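Local coordinates for protein glycerate 2-kinase (Pyrococcus horikoshii, PDB 1X3L) that catalyses the ATP-dependent phosphorylation of D-glycerate to 2-phosphoglycerate, with magnesium as cofactor and accepting other nucleotides or pyrophosphate as phosphate donor, at residues A[38-43]-A[188-193]. Sequence-based numbering, arbitrary orientation.
Sequences IIVQGK and TGIVLI
Strand 38-40 passes over strand 188-193 with its axis about 10.2 Å away and the two N-to-C directions 42° apart, and no hydrogen bond joins the segments. This is layer-on-layer packing: a three-stranded antiparallel meander lies against one face of the six-stranded parallel sheet of an alpha/beta domain, in which 188-193 runs between strands 124-129 and 260-266. The CB atoms of Ile38, Val40 and Ile190 point toward the opposite strand, and their side chains fill the space between the layers. Just past Val40 the meander reverses through a type I' turn, closed by the paired backbone hydrogen bonds of Val40 and Lys43.

Val40 and Ile190 contribute nearly equally to the buried surface, and Val40 touches both Ile190 and Leu192, two residues apart on strand 188-193. Phe45 of the adjacent meander strand also packs on Val40 and Ile190, and Phe263 of strand 260-266 also touches Val40. Ile38 reaches the CD1 end of Ile190 more loosely, its CG2 4.5 Å away. With Val40 CG1 anti to the backbone N (chi1 -172°), that methyl meets the end of Leu192, CD2, at 4.0 Å, while Val40 CG2 rests 4.0 Å from Ile190 CG2.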
ATOM      1  N   ILE A  38      -2.822 -13.450  22.390  1.00 52.39           N
ATOM      2  CA  ILE A  38      -2.462 -12.460  21.383  1.00 48.84           C
ATOM      3  C   ILE A  38      -3.770 -12.099  20.692  1.00 45.94           C
ATOM      4  O   ILE A  38      -4.436 -12.969  20.140  1.00 45.84           O
ATOM      5  CB  ILE A  38      -1.483 -13.035  20.340  1.00 49.18           C
ATOM      6  CG1 ILE A  38      -0.160 -13.397  21.018  1.00 49.11           C
ATOM      7  CG2 ILE A  38      -1.242 -12.016  19.232  1.00 48.80           C
ATOM      8  CD1 ILE A  38       0.871 -13.992  20.080  1.00 47.60           C
ATOM      9  N   ILE A  39      -4.148 -10.827  20.733  1.00 43.54           N
ATOM     10  CA  ILE A  39      -5.399 -10.400  20.117  1.00 42.13           C
ATOM     11  C   ILE A  39      -5.154  -9.500  18.908  1.00 39.67           C
ATOM     12  O   ILE A  39      -4.717  -8.353  19.042  1.00 37.53           O
ATOM     13  CB  ILE A  39      -6.291  -9.670  21.144  1.00 42.89           C
ATOM     14  CG1 ILE A  39      -6.404 -10.517  22.416  1.00 44.60           C
ATOM     15  CG2 ILE A  39      -7.681  -9.442  20.560  1.00 41.61           C
ATOM     16  CD1 ILE A  39      -7.206  -9.866  23.529  1.00 45.98           C
ATOM     17  N   VAL A  40      -5.449 -10.036  17.726  1.00 37.85           N
ATOM     18  CA  VAL A  40      -5.251  -9.320  16.473  1.00 37.57           C
ATOM     19  C   VAL A  40      -6.576  -8.841  15.894  1.00 37.94           C
ATOM     20  O   VAL A  40      -7.394  -9.639  15.428  1.00 37.38           O
ATOM     21  CB  VAL A  40      -4.544 -10.220  15.442  1.00 35.91           C
ATOM     22  CG1 VAL A  40      -4.170  -9.412  14.212  1.00 36.37           C
ATOM     23  CG2 VAL A  40      -3.313 -10.838  16.066  1.00 35.38           C
ATOM     24  N   GLN A  41      -6.775  -7.527  15.920  1.00 38.63           N
ATOM     25  CA  GLN A  41      -8.006  -6.924  15.425  1.00 40.45           C
ATOM     26  C   GLN A  41      -9.213  -7.679  15.984  1.00 41.92           C
ATOM     27  O   GLN A  41     -10.166  -7.969  15.265  1.00 42.56           O
ATOM     28  CB  GLN A  41      -8.034  -6.934  13.885  1.00 39.34           C
ATOM     29  CG  GLN A  41      -6.846  -6.216  13.237  1.00 39.22           C
ATOM     30  CD  GLN A  41      -7.036  -5.957  11.748  1.00 37.03           C
ATOM     31  OE1 GLN A  41      -7.514  -6.815  11.009  1.00 36.70           O
ATOM     32  NE2 GLN A  41      -6.648  -4.766  11.300  1.00 37.70           N
ATOM     33  N   GLY A  42      -9.156  -8.011  17.271  1.00 43.91           N
ATOM     34  CA  GLY A  42     -10.260  -8.718  17.899  1.00 45.40           C
ATOM     35  C   GLY A  42     -10.138 -10.230  17.979  1.00 46.55           C
ATOM     36  O   GLY A  42     -10.667 -10.842  18.907  1.00 47.20           O
ATOM     37  N   LYS A  43      -9.456 -10.838  17.011  1.00 46.91           N
ATOM     38  CA  LYS A  43      -9.280 -12.289  16.981  1.00 46.72           C
ATOM     39  C   LYS A  43      -8.256 -12.698  18.036  1.00 46.61           C
ATOM     40  O   LYS A  43      -7.105 -12.258  18.002  1.00 44.50           O
ATOM     41  CB  LYS A  43      -8.804 -12.729  15.592  1.00 48.87           C
ATOM     42  CG  LYS A  43      -8.839 -14.233  15.339  1.00 51.22           C
ATOM     43  CD  LYS A  43     -10.267 -14.749  15.189  1.00 53.27           C
ATOM     44  CE  LYS A  43     -10.291 -16.221  14.782  1.00 54.86           C
ATOM     45  NZ  LYS A  43      -9.643 -17.109  15.792  1.00 55.27           N
ATOM     46  N   THR A 188       0.325 -22.113  13.852  1.00 37.94           N
ATOM     47  CA  THR A 188      -0.625 -21.040  13.612  1.00 37.73           C
ATOM     48  C   THR A 188       0.062 -19.889  12.892  1.00 36.58           C
ATOM     49  O   THR A 188       1.086 -19.381  13.349  1.00 35.82           O
ATOM     50  CB  THR A 188      -1.222 -20.507  14.928  1.00 38.41           C
ATOM     51  OG1 THR A 188      -1.987 -21.540  15.559  1.00 40.55           O
ATOM     52  CG2 THR A 188      -2.131 -19.319  14.655  1.00 37.65           C
ATOM     53  N   GLY A 189      -0.503 -19.485  11.760  1.00 34.92           N
ATOM     54  CA  GLY A 189       0.069 -18.385  11.012  1.00 33.39           C
ATOM     55  C   GLY A 189      -0.724 -17.100  11.168  1.00 33.79           C
ATOM     56  O   GLY A 189      -1.926 -17.058  10.886  1.00 33.18           O
ATOM     57  N   ILE A 190      -0.061 -16.048  11.636  1.00 32.67           N
ATOM     58  CA  ILE A 190      -0.713 -14.755  11.790  1.00 31.90           C
ATOM     59  C   ILE A 190      -0.039 -13.814  10.793  1.00 32.10           C
ATOM     60  O   ILE A 190       1.108 -13.417  10.978  1.00 33.19           O
ATOM     61  CB  ILE A 190      -0.574 -14.219  13.236  1.00 31.97           C
ATOM     62  CG1 ILE A 190      -1.334 -15.141  14.195  1.00 32.46           C
ATOM     63  CG2 ILE A 190      -1.122 -12.799  13.325  1.00 31.18           C
ATOM     64  CD1 ILE A 190      -1.280 -14.722  15.658  1.00 32.97           C
ATOM     65  N   VAL A 191      -0.758 -13.478   9.727  1.00 29.82           N
ATOM     66  CA  VAL A 191      -0.226 -12.623   8.676  1.00 28.63           C
ATOM     67  C   VAL A 191      -0.694 -11.182   8.805  1.00 29.14           C
ATOM     68  O   VAL A 191      -1.894 -10.915   8.843  1.00 28.23           O
ATOM     69  CB  VAL A 191      -0.642 -13.159   7.284  1.00 29.41           C
ATOM     70  CG1 VAL A 191       0.016 -12.344   6.180  1.00 28.05           C
ATOM     71  CG2 VAL A 191      -0.258 -14.632   7.165  1.00 27.60           C
ATOM     72  N   LEU A 192       0.264 -10.263   8.891  1.00 27.48           N
ATOM     73  CA  LEU A 192      -0.041  -8.842   8.995  1.00 28.15           C
ATOM     74  C   LEU A 192       0.403  -8.202   7.682  1.00 27.66           C
ATOM     75  O   LEU A 192       1.575  -8.271   7.302  1.00 27.56           O
ATOM     76  CB  LEU A 192       0.695  -8.222  10.188  1.00 27.91           C
ATOM     77  CG  LEU A 192       0.474  -8.935  11.535  1.00 29.71           C
ATOM     78  CD1 LEU A 192       1.137  -8.131  12.652  1.00 27.24           C
ATOM     79  CD2 LEU A 192      -1.026  -9.094  11.808  1.00 26.44           C
ATOM     80  N   ILE A 193      -0.541  -7.580   6.990  1.00 25.81           N
ATOM     81  CA  ILE A 193      -0.254  -6.980   5.693  1.00 26.52           C
ATOM     82  C   ILE A 193      -0.533  -5.478   5.608  1.00 26.85           C
ATOM     83  O   ILE A 193      -1.480  -4.971   6.206  1.00 26.86           O
ATOM     84  CB  ILE A 193      -1.087  -7.685   4.599  1.00 23.84           C
ATOM     85  CG1 ILE A 193      -0.897  -9.199   4.708  1.00 23.23           C
ATOM     86  CG2 ILE A 193      -0.671  -7.195   3.216  1.00 22.81           C
ATOM     87  CD1 ILE A 193      -1.870 -10.013   3.865  1.00 23.73           C
TER